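Local atomic coordinates of CCHC-type domain-containing protein (Trypanosoma brucei brucei, PDB entry 7C45), a protein that trims guide RNAs as an RNase D-type ribonuclease, probably by 3'-to-5' exonucleolytic cleavage, and carries zinc knuckles. Residues 23-28 with 71-76; 105-110 with 116-121; 125-130 with 201-206. One frame throughout, in Å; residues are numbered along the deposited sequence.

Overall arrangement
All three contacts lie in the 3'-5' exonuclease domain, whose mixed sheet and surrounding helices belong to the RNase H-like class. Interaction 1 seats helix 22-33 on strand 70-74 near one edge of the sheet; interactions 2 and 3 follow at the other edge, round strand 121-123. Centre to centre, interaction 2 is about 18 Å from interaction 1 and about 20 Å from interaction 3, whereas 1 and 3 are about 29 Å apart, on opposite sides of the chain's centre. A bound calcium ion lies about 13 Å from the F73 side chain; D41, E43 and D191 form the calcium site. Residues 105-110 touch U9 of chain B, and Q125 of interaction 3 holds the neighbouring U8.

Interaction 1 of 3, residues 23-28 with 71-76; sequences EKLKEA and FLFDVL
This is helix-on-sheet packing in an RNase H-like exonuclease domain, where L25 and A28, one turn apart on helix 22-33, meet F71 and F73, alternate residues of strand 70-74. A28 is the centre of it. Its CB sits 3.7 Å from the centroid of the F71 ring and only 10° off the ring normal, a clean CH-pi contact over the face. The same methyl also touches the next aromatic, with A28 CB 3.7 Å from F73 CE1, and so it sits in the corner the two rings make, over the face of F71 and obliquely against F73. L25 adds a branch from one turn back: CD1 reaches F73 CE1 at 3.7 Å. With CG anti to the backbone N (chi1 174°), the leucine extends to the phenylalanine and crosses it at about a right angle. All four residues are buried and the join is wholly apolar. The axes of the short helix and strand segments come within 10.1 Å, at 137° between their directions. Behind the contact, strand 70-74 lies between strands 16-19 and 57-64, with V19 touching L25, F71 and F73. Helix 80-92 flanks the same cluster: V82 touches L25, and F83 meets F73 edge-to-face.

Interaction 2 of 3, residues 105-110 with 116-121; sequences RDVEAL and VKPEGV. With nucleotides of chain B.
V107 and L110 of helix 104-114 meet V116 and P118 of the loop that turns back along it, a buried contact made of one backbone bond, one water bridge and apolar side chains. V116 N donates to L110 O at 3.1 Å, almost straight at 176°, though it comes from above the carbonyl plane, 45° out of it. A water gives a second link one turn earlier: it donates to V107 O at 2.6 Å and to V116 O, satisfying two buried carbonyls at once. Side chains fill the angle between. V116 CG2 lies 3.6 Å from L110 CB. The P118 ring leans in next, its CG 3.9 Å from V107 CG2, with L110 CD1 a looser neighbour of the same proline atom.

The other face of the helix looks to the RNA. R105, its chain bent at chi2 (56°), folds back so that NE and NH1 both grip E108 OE1 side-on. The distance is 3.0 Å for R105 NE to E108 OE1, and the oxygen lies in the guanidinium plane. Q53 and V232 bind E108 OE2, which fixes the carboxylate further, and E235 takes R105 NH2. This folding leaves the aliphatic part beside the nucleotide, with R105 CG 3.5 Å from O2 of U9 of chain B. The whole is the helix-to-strand return of a beta-alpha-beta unit, strand 97-100, helix 104-114 and strand 121-123; the helix linking these two adjacent parallel strands carries D106, which binds manganese in another structure of this protein.

Interaction 3 of 3, residues 125-130 with 201-206; sequences QVFFTA and YLVGNK. With nucleotides of chain B.
F127 carries the contact from helix 124-136 to L202 and V203 at the end of helix 182-202, and it can be followed atom by atom. Its CB leaves the backbone toward residues 201-206. The first torsion is unusual, chi1 -148°, well away from a staggered value, and it turns the ring so that one face looks at L202 CB. Along one side of the ring, CD2 meets L202 CB at 4.4 Å, the leucine carbon standing over the face. Farther out, CE2 meets V203 CG2, also at 4.4 Å. At the tip, CZ is 3.4 Å from L202 O. That oxygen is on the same face as L202 CB, above the ring plane but outside the ring's outline. L122, V212 and V215 pack round the same ring.

Beyond it the chain turns sharply. N205 ND2 donates to Y201 O at 3.1 Å, in the carbonyl plane and at 155°, tying the loop back to a carbonyl near the helix end. N205 OD1 accepts from D207 N in an Asx turn. Positive phi at G204 suits the turn between.

On the other side of helix 124-136, Q125 extends to the RNA. Its NE2 donates to O2' of U8 of chain B at 2.8 Å (159°) and more weakly to O3' of the same nucleotide. S142 O also receives a bond from NE2 and R141 NH1 binds OE1, so both ends of the amide are held and its orientation is fixed. The F127 side is thus loose apolar contact with one carbonyl oxygen near the ring's rim at CZ, while Q125 reads a ribose hydroxyl, consistent with an RNA substrate.

Interaction 1 of 3, residues 23-28 with 71-76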
loop_
_atom_site.group_PDB
_atom_site.type_symbol
_atom_site.label_atom_id
_atom_site.label_comp_id
_atom_site.label_asym_id
_atom_site.label_seq_id
_atom_site.Cartn_x
_atom_site.Cartn_y
_atom_site.Cartn_z
ATOM N N GLU A 23 25.339 -1.422 -13.711
ATOM C CA GLU A 23 26.059 -0.592 -12.747
ATOM C C GLU A 23 25.090 0.072 -11.772
ATOM O O GLU A 23 25.300 0.055 -10.550
ATOM C CB GLU A 23 26.902 0.462 -13.463
ATOM C CG GLU A 23 28.202 -0.080 -14.032
ATOM C CD GLU A 23 29.083 -0.721 -12.968
ATOM O OE1 GLU A 23 29.203 -0.144 -11.867
ATOM O OE2 GLU A 23 29.647 -1.807 -13.226
ATOM N N LYS A 24 24.010 0.654 -12.293
ATOM C CA LYS A 24 23.053 1.305 -11.404
ATOM C C LYS A 24 22.405 0.302 -10.457
ATOM O O LYS A 24 22.095 0.622 -9.301
ATOM C CB LYS A 24 22.003 2.036 -12.232
ATOM C CG LYS A 24 22.528 3.334 -12.888
ATOM C CD LYS A 24 21.548 3.777 -13.954
ATOM C CE LYS A 24 22.135 4.699 -15.005
ATOM N NZ LYS A 24 21.040 5.274 -15.836
ATOM N N LEU A 25 22.177 -0.920 -10.937
ATOM C CA LEU A 25 21.546 -1.953 -10.128
ATOM C C LEU A 25 22.415 -2.366 -8.947
ATOM O O LEU A 25 21.907 -2.592 -7.846
ATOM C CB LEU A 25 21.237 -3.159 -11.005
ATOM C CG LEU A 25 20.701 -4.429 -10.334
ATOM C CD1 LEU A 25 19.308 -4.201 -9.711
ATOM C CD2 LEU A 25 20.652 -5.555 -11.350
ATOM N N LYS A 26 23.722 -2.519 -9.165
ATOM C CA LYS A 26 24.604 -2.899 -8.066
ATOM C C LYS A 26 24.557 -1.871 -6.952
ATOM O O LYS A 26 24.481 -2.226 -5.772
ATOM C CB LYS A 26 26.039 -3.048 -8.565
ATOM C CG LYS A 26 26.169 -3.853 -9.822
ATOM C CD LYS A 26 26.047 -5.317 -9.545
ATOM C CE LYS A 26 27.412 -5.863 -9.212
ATOM N NZ LYS A 26 27.388 -7.240 -8.640
ATOM N N GLU A 27 24.595 -0.596 -7.319
ATOM C CA GLU A 27 24.565 0.473 -6.331
ATOM C C GLU A 27 23.249 0.464 -5.566
ATOM O O GLU A 27 23.233 0.650 -4.348
ATOM C CB GLU A 27 24.771 1.811 -7.030
ATOM C CG GLU A 27 24.827 3.012 -6.130
ATOM N N ALA A 28 22.137 0.263 -6.275
ATOM C CA ALA A 28 20.835 0.296 -5.616
ATOM C C ALA A 28 20.689 -0.867 -4.645
ATOM O O ALA A 28 20.168 -0.699 -3.541
ATOM C CB ALA A 28 19.714 0.257 -6.659
ATOM N N PHE A 71 14.018 4.275 -5.819
ATOM C CA PHE A 71 14.630 3.546 -6.929
ATOM C C PHE A 71 13.520 3.068 -7.849
ATOM O O PHE A 71 12.559 2.459 -7.382
ATOM C CB PHE A 71 15.443 2.354 -6.436
ATOM C CG PHE A 71 16.698 2.725 -5.662
ATOM C CD1 PHE A 71 17.702 3.459 -6.260
ATOM C CD2 PHE A 71 16.874 2.270 -4.350
ATOM C CE1 PHE A 71 18.857 3.769 -5.562
ATOM C CE2 PHE A 71 18.018 2.579 -3.634
ATOM C CZ PHE A 71 19.016 3.317 -4.239
ATOM N N LEU A 72 13.643 3.344 -9.142
ATOM C CA LEU A 72 12.715 2.803 -10.130
ATOM C C LEU A 72 13.478 1.740 -10.907
ATOM O O LEU A 72 14.268 2.062 -11.797
ATOM C CB LEU A 72 12.174 3.883 -11.054
ATOM C CG LEU A 72 11.485 5.055 -10.356
ATOM C CD1 LEU A 72 11.131 6.103 -11.378
ATOM C CD2 LEU A 72 10.236 4.552 -9.630
ATOM N N PHE A 73 13.256 0.484 -10.563
ATOM C CA PHE A 73 13.976 -0.596 -11.219
ATOM C C PHE A 73 13.317 -0.865 -12.559
ATOM O O PHE A 73 12.158 -1.273 -12.608
ATOM C CB PHE A 73 13.972 -1.856 -10.366
ATOM C CG PHE A 73 14.819 -1.752 -9.137
ATOM C CD1 PHE A 73 16.191 -1.918 -9.221
ATOM C CD2 PHE A 73 14.248 -1.492 -7.903
ATOM C CE1 PHE A 73 16.982 -1.830 -8.097
ATOM C CE2 PHE A 73 15.037 -1.417 -6.760
ATOM C CZ PHE A 73 16.403 -1.596 -6.861
ATOM N N ASP A 74 14.054 -0.631 -13.646
ATOM C CA ASP A 74 13.522 -0.893 -14.980
ATOM C C ASP A 74 13.766 -2.371 -15.287
ATOM O O ASP A 74 14.750 -2.765 -15.919
ATOM C CB ASP A 74 14.158 0.036 -16.005
ATOM C CG ASP A 74 13.551 -0.118 -17.385
ATOM O OD1 ASP A 74 12.820 -1.091 -17.607
ATOM O OD2 ASP A 74 13.823 0.725 -18.254
ATOM N N VAL A 75 12.849 -3.211 -14.793
ATOM C CA VAL A 75 12.973 -4.654 -14.998
ATOM C C VAL A 75 12.857 -5.001 -16.487
ATOM O O VAL A 75 13.528 -5.915 -16.973
ATOM C CB VAL A 75 11.917 -5.381 -14.125
ATOM C CG1 VAL A 75 11.911 -6.895 -14.385
ATOM C CG2 VAL A 75 12.180 -5.118 -12.657
ATOM N N LEU A 76 12.019 -4.284 -17.233
ATOM C CA LEU A 76 11.888 -4.561 -18.668
ATOM C C LEU A 76 13.230 -4.396 -19.370
ATOM O O LEU A 76 13.639 -5.253 -20.162
ATOM C CB LEU A 76 10.838 -3.640 -19.292
ATOM C CG LEU A 76 10.503 -3.807 -20.769
ATOM C CD1 LEU A 76 9.862 -5.169 -20.990
ATOM C CD2 LEU A 76 9.628 -2.647 -21.272
#

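Interaction 2 of 3, residues 105-110 with 116-121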
loop_
_atom_site.group_PDB
_atom_site.type_symbol
_atom_site.label_atom_id
_atom_site.label_comp_id
_atom_site.label_asym_id
_atom_site.label_seq_id
_atom_site.Cartn_x
_atom_site.Cartn_y
_atom_site.Cartn_z
ATOM N N ARG A 105 -1.578 -8.884 -5.777
ATOM C CA ARG A 105 -1.148 -8.970 -7.174
ATOM C C ARG A 105 0.370 -8.850 -7.302
ATOM O O ARG A 105 0.981 -9.504 -8.159
ATOM C CB ARG A 105 -1.831 -7.873 -7.994
ATOM C CG ARG A 105 -2.880 -8.324 -8.953
ATOM C CD ARG A 105 -3.936 -9.108 -8.253
ATOM N NE ARG A 105 -3.829 -10.544 -8.510
ATOM C CZ ARG A 105 -4.631 -11.425 -7.934
ATOM N NH1 ARG A 105 -4.510 -12.724 -8.176
ATOM N NH2 ARG A 105 -5.575 -10.987 -7.106
ATOM N N ASP A 106 0.991 -8.002 -6.482
ATOM C CA ASP A 106 2.441 -7.816 -6.541
ATOM C C ASP A 106 3.168 -9.111 -6.250
ATOM O O ASP A 106 4.095 -9.500 -6.974
ATOM C CB ASP A 106 2.887 -6.756 -5.534
ATOM C CG ASP A 106 2.464 -5.360 -5.931
ATOM O OD1 ASP A 106 1.997 -5.181 -7.067
ATOM O OD2 ASP A 106 2.636 -4.449 -5.102
ATOM N N VAL A 107 2.756 -9.787 -5.178
ATOM C CA VAL A 107 3.420 -11.002 -4.745
ATOM C C VAL A 107 3.186 -12.116 -5.754
ATOM O O VAL A 107 4.097 -12.909 -6.056
ATOM C CB VAL A 107 2.912 -11.344 -3.331
ATOM C CG1 VAL A 107 2.956 -12.811 -3.051
ATOM C CG2 VAL A 107 3.689 -10.507 -2.312
ATOM N N GLU A 108 1.981 -12.154 -6.339
ATOM C CA GLU A 108 1.713 -13.097 -7.406
ATOM C C GLU A 108 2.652 -12.867 -8.576
ATOM O O GLU A 108 3.180 -13.822 -9.137
ATOM C CB GLU A 108 0.267 -12.974 -7.872
ATOM C CG GLU A 108 -0.077 -13.901 -9.024
ATOM C CD GLU A 108 -1.507 -13.728 -9.444
ATOM O OE1 GLU A 108 -1.909 -12.572 -9.643
ATOM O OE2 GLU A 108 -2.236 -14.735 -9.538
ATOM N N ALA A 109 2.881 -11.601 -8.937
ATOM C CA ALA A 109 3.771 -11.300 -10.060
ATOM C C ALA A 109 5.220 -11.584 -9.707
ATOM O O ALA A 109 5.983 -12.065 -10.556
ATOM C CB ALA A 109 3.605 -9.848 -10.510
ATOM N N LEU A 110 5.629 -11.277 -8.473
ATOM C CA LEU A 110 6.992 -11.606 -8.068
ATOM C C LEU A 110 7.235 -13.105 -8.176
ATOM O O LEU A 110 8.289 -13.534 -8.643
ATOM C CB LEU A 110 7.270 -11.125 -6.641
ATOM C CG LEU A 110 7.350 -9.606 -6.478
ATOM C CD1 LEU A 110 7.559 -9.248 -5.006
ATOM C CD2 LEU A 110 8.468 -9.017 -7.330
ATOM N N VAL A 116 10.414 -15.283 -7.154
ATOM C CA VAL A 116 10.826 -14.798 -5.849
ATOM C C VAL A 116 9.600 -14.734 -4.950
ATOM O O VAL A 116 8.519 -14.333 -5.384
ATOM C CB VAL A 116 11.522 -13.425 -5.960
ATOM C CG1 VAL A 116 12.843 -13.553 -6.717
ATOM C CG2 VAL A 116 10.644 -12.451 -6.675
ATOM N N LYS A 117 9.776 -15.162 -3.709
ATOM C CA LYS A 117 8.756 -15.083 -2.670
ATOM C C LYS A 117 9.293 -14.242 -1.519
ATOM O O LYS A 117 10.193 -14.705 -0.788
ATOM C CB LYS A 117 8.390 -16.487 -2.198
ATOM C CG LYS A 117 7.379 -16.525 -1.054
ATOM C CD LYS A 117 7.031 -17.951 -0.711
ATOM C CE LYS A 117 6.034 -18.000 0.425
ATOM N NZ LYS A 117 5.617 -19.394 0.753
ATOM N N PRO A 118 8.798 -13.020 -1.318
ATOM C CA PRO A 118 9.351 -12.164 -0.270
ATOM C C PRO A 118 9.043 -12.695 1.117
ATOM O O PRO A 118 8.059 -13.402 1.341
ATOM C CB PRO A 118 8.652 -10.819 -0.512
ATOM C CG PRO A 118 7.341 -11.193 -1.085
ATOM C CD PRO A 118 7.580 -12.437 -1.918
ATOM N N GLU A 119 9.894 -12.348 2.071
ATOM C CA GLU A 119 9.673 -12.741 3.455
ATOM C C GLU A 119 9.907 -11.542 4.348
ATOM O O GLU A 119 10.752 -10.707 4.034
ATOM C CB GLU A 119 10.574 -13.897 3.846
ATOM C CG GLU A 119 10.435 -15.066 2.897
ATOM C CD GLU A 119 11.401 -16.187 3.191
ATOM O OE1 GLU A 119 11.688 -16.964 2.261
ATOM O OE2 GLU A 119 11.849 -16.292 4.349
ATOM N N GLY A 120 9.132 -11.443 5.432
ATOM C CA GLY A 120 9.146 -10.256 6.267
ATOM C C GLY A 120 8.311 -9.149 5.664
ATOM O O GLY A 120 8.790 -8.038 5.463
ATOM N N VAL A 121 7.060 -9.436 5.340
ATOM C CA VAL A 121 6.223 -8.524 4.568
ATOM C C VAL A 121 5.178 -7.919 5.501
ATOM O O VAL A 121 4.671 -8.593 6.399
ATOM C CB VAL A 121 5.550 -9.249 3.380
ATOM C CG1 VAL A 121 4.616 -8.309 2.615
ATOM C CG2 VAL A 121 6.577 -9.789 2.384
ATOM P P U B 9 -5.853 0.686 -4.706
ATOM O OP1 U B 9 -5.008 1.586 -3.882
ATOM O OP2 U B 9 -6.808 1.252 -5.686
ATOM O "O5'" U B 9 -4.987 -0.418 -5.455
ATOM C "C5'" U B 9 -3.735 -0.865 -4.947
ATOM C "C4'" U B 9 -3.106 -1.975 -5.772
ATOM O "O4'" U B 9 -4.033 -3.061 -6.000
ATOM C "C3'" U B 9 -2.613 -1.626 -7.166
ATOM O "O3'" U B 9 -1.385 -0.939 -7.153
ATOM C "C2'" U B 9 -2.544 -2.987 -7.846
ATOM O "O2'" U B 9 -1.379 -3.710 -7.465
ATOM C "C1'" U B 9 -3.755 -3.681 -7.236
ATOM N N1 U B 9 -4.944 -3.563 -8.100
ATOM C C2 U B 9 -5.013 -4.368 -9.237
ATOM O O2 U B 9 -4.156 -5.164 -9.565
ATOM N N3 U B 9 -6.139 -4.212 -10.001
ATOM C C4 U B 9 -7.184 -3.346 -9.753
ATOM O O4 U B 9 -8.130 -3.319 -10.539
ATOM C C5 U B 9 -7.036 -2.548 -8.569
ATOM C C6 U B 9 -5.948 -2.676 -7.797
HETATM O O HOH W 1 6.098 -13.398 -4.410
#

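Interaction 3 of 3, residues 125-130 with 201-206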
loop_
_atom_site.group_PDB
_atom_site.type_symbol
_atom_site.label_atom_id
_atom_site.label_comp_id
_atom_site.label_asym_id
_atom_site.label_seq_id
_atom_site.Cartn_x
_atom_site.Cartn_y
_atom_site.Cartn_z
ATOM N N GLN A 125 -2.183 -1.599 3.660
ATOM C CA GLN A 125 -3.624 -1.575 3.421
ATOM C C GLN A 125 -4.331 -2.523 4.368
ATOM O O GLN A 125 -5.346 -2.165 4.982
ATOM C CB GLN A 125 -3.943 -1.961 1.977
ATOM C CG GLN A 125 -5.407 -1.773 1.610
ATOM C CD GLN A 125 -5.750 -2.364 0.251
ATOM O OE1 GLN A 125 -5.541 -3.542 0.014
ATOM N NE2 GLN A 125 -6.247 -1.527 -0.654
ATOM N N VAL A 126 -3.795 -3.740 4.503
ATOM C CA VAL A 126 -4.325 -4.713 5.460
ATOM C C VAL A 126 -4.261 -4.154 6.885
ATOM O O VAL A 126 -5.210 -4.316 7.667
ATOM C CB VAL A 126 -3.579 -6.053 5.335
ATOM C CG1 VAL A 126 -4.026 -7.027 6.394
ATOM C CG2 VAL A 126 -3.832 -6.663 3.951
ATOM N N PHE A 127 -3.142 -3.505 7.241
ATOM C CA PHE A 127 -3.022 -2.854 8.552
ATOM C C PHE A 127 -4.199 -1.912 8.790
ATOM O O PHE A 127 -4.877 -1.983 9.827
ATOM C CB PHE A 127 -1.689 -2.097 8.647
ATOM C CG PHE A 127 -1.093 -2.043 10.052
ATOM C CD1 PHE A 127 -1.883 -1.776 11.144
ATOM C CD2 PHE A 127 0.252 -2.288 10.251
ATOM C CE1 PHE A 127 -1.338 -1.716 12.440
ATOM C CE2 PHE A 127 0.818 -2.259 11.536
ATOM C CZ PHE A 127 0.009 -1.973 12.629
ATOM N N PHE A 128 -4.478 -1.046 7.822
ATOM C CA PHE A 128 -5.577 -0.100 7.988
ATOM C C PHE A 128 -6.908 -0.824 8.098
ATOM O O PHE A 128 -7.740 -0.478 8.943
ATOM C CB PHE A 128 -5.607 0.901 6.839
ATOM C CG PHE A 128 -6.601 2.025 7.039
ATOM C CD1 PHE A 128 -6.287 3.098 7.858
ATOM C CD2 PHE A 128 -7.835 1.996 6.426
ATOM C CE1 PHE A 128 -7.192 4.127 8.048
ATOM C CE2 PHE A 128 -8.742 3.029 6.605
ATOM C CZ PHE A 128 -8.420 4.091 7.408
ATOM N N THR A 129 -7.128 -1.846 7.263
ATOM C CA THR A 129 -8.361 -2.621 7.391
ATOM C C THR A 129 -8.463 -3.283 8.760
ATOM O O THR A 129 -9.535 -3.280 9.368
ATOM C CB THR A 129 -8.452 -3.658 6.270
ATOM O OG1 THR A 129 -8.538 -2.962 5.032
ATOM C CG2 THR A 129 -9.700 -4.522 6.445
ATOM N N ALA A 130 -7.352 -3.828 9.279
ATOM C CA ALA A 130 -7.393 -4.527 10.563
ATOM C C ALA A 130 -7.810 -3.585 11.680
ATOM O O ALA A 130 -8.512 -3.990 12.616
ATOM C CB ALA A 130 -6.025 -5.143 10.873
ATOM N N TYR A 201 3.357 6.239 10.647
ATOM C CA TYR A 201 2.168 6.442 11.445
ATOM C C TYR A 201 1.622 5.144 12.010
ATOM O O TYR A 201 1.057 5.145 13.103
ATOM C CB TYR A 201 1.080 7.108 10.608
ATOM C CG TYR A 201 1.350 8.545 10.243
ATOM C CD1 TYR A 201 2.110 8.872 9.118
ATOM C CD2 TYR A 201 0.840 9.574 11.009
ATOM C CE1 TYR A 201 2.342 10.176 8.780
ATOM C CE2 TYR A 201 1.071 10.877 10.679
ATOM C CZ TYR A 201 1.809 11.176 9.565
ATOM O OH TYR A 201 2.024 12.484 9.247
ATOM N N LEU A 202 1.770 4.038 11.277
ATOM C CA LEU A 202 1.090 2.798 11.612
ATOM C C LEU A 202 1.963 1.818 12.374
ATOM O O LEU A 202 1.438 1.028 13.162
ATOM C CB LEU A 202 0.567 2.133 10.331
ATOM C CG LEU A 202 -0.590 2.868 9.637
ATOM C CD1 LEU A 202 -0.926 2.289 8.246
ATOM C CD2 LEU A 202 -1.840 2.879 10.531
ATOM N N VAL A 203 3.274 1.857 12.164
ATOM C CA VAL A 203 4.205 0.879 12.707
ATOM C C VAL A 203 4.923 1.499 13.893
ATOM O O VAL A 203 5.384 2.647 13.821
ATOM C CB VAL A 203 5.206 0.421 11.631
ATOM C CG1 VAL A 203 6.076 -0.708 12.143
ATOM C CG2 VAL A 203 4.465 0.007 10.397
ATOM N N GLY A 204 5.018 0.744 14.985
ATOM C CA GLY A 204 5.682 1.240 16.171
ATOM C C GLY A 204 4.999 2.421 16.810
ATOM O O GLY A 204 5.627 3.149 17.579
ATOM N N ASN A 205 3.727 2.647 16.496
ATOM C CA ASN A 205 2.948 3.707 17.123
ATOM C C ASN A 205 2.212 3.090 18.299
ATOM O O ASN A 205 1.271 2.314 18.112
ATOM C CB ASN A 205 1.976 4.346 16.135
ATOM C CG ASN A 205 1.217 5.515 16.735
ATOM O OD1 ASN A 205 1.069 5.619 17.950
ATOM N ND2 ASN A 205 0.714 6.391 15.883
ATOM N N LYS A 206 2.643 3.447 19.510
ATOM C CA LYS A 206 2.065 2.858 20.711
ATOM C C LYS A 206 0.545 2.973 20.732
ATOM O O LYS A 206 -0.132 2.079 21.252
ATOM C CB LYS A 206 2.680 3.510 21.955
ATOM P P U B 8 -11.612 0.884 -4.748
ATOM O OP1 U B 8 -12.502 0.249 -5.744
ATOM O OP2 U B 8 -12.227 1.452 -3.523
ATOM O "O5'" U B 8 -10.491 -0.183 -4.421
ATOM C "C5'" U B 8 -9.894 -0.248 -3.142
ATOM C "C4'" U B 8 -8.811 -1.285 -3.124
ATOM O "O4'" U B 8 -9.368 -2.577 -3.456
ATOM C "C3'" U B 8 -7.681 -1.102 -4.122
ATOM O "O3'" U B 8 -6.721 -0.174 -3.663
ATOM C "C2'" U B 8 -7.138 -2.517 -4.261
ATOM O "O2'" U B 8 -6.329 -2.860 -3.138
ATOM C "C1'" U B 8 -8.427 -3.335 -4.173
ATOM N N1 U B 8 -9.025 -3.628 -5.497
ATOM C C2 U B 8 -8.508 -4.681 -6.204
ATOM O O2 U B 8 -7.560 -5.324 -5.802
ATOM N N3 U B 8 -9.128 -4.920 -7.414
ATOM C C4 U B 8 -10.214 -4.214 -7.909
ATOM O O4 U B 8 -10.701 -4.521 -9.001
ATOM C C5 U B 8 -10.701 -3.153 -7.085
ATOM C C6 U B 8 -10.102 -2.904 -5.920
#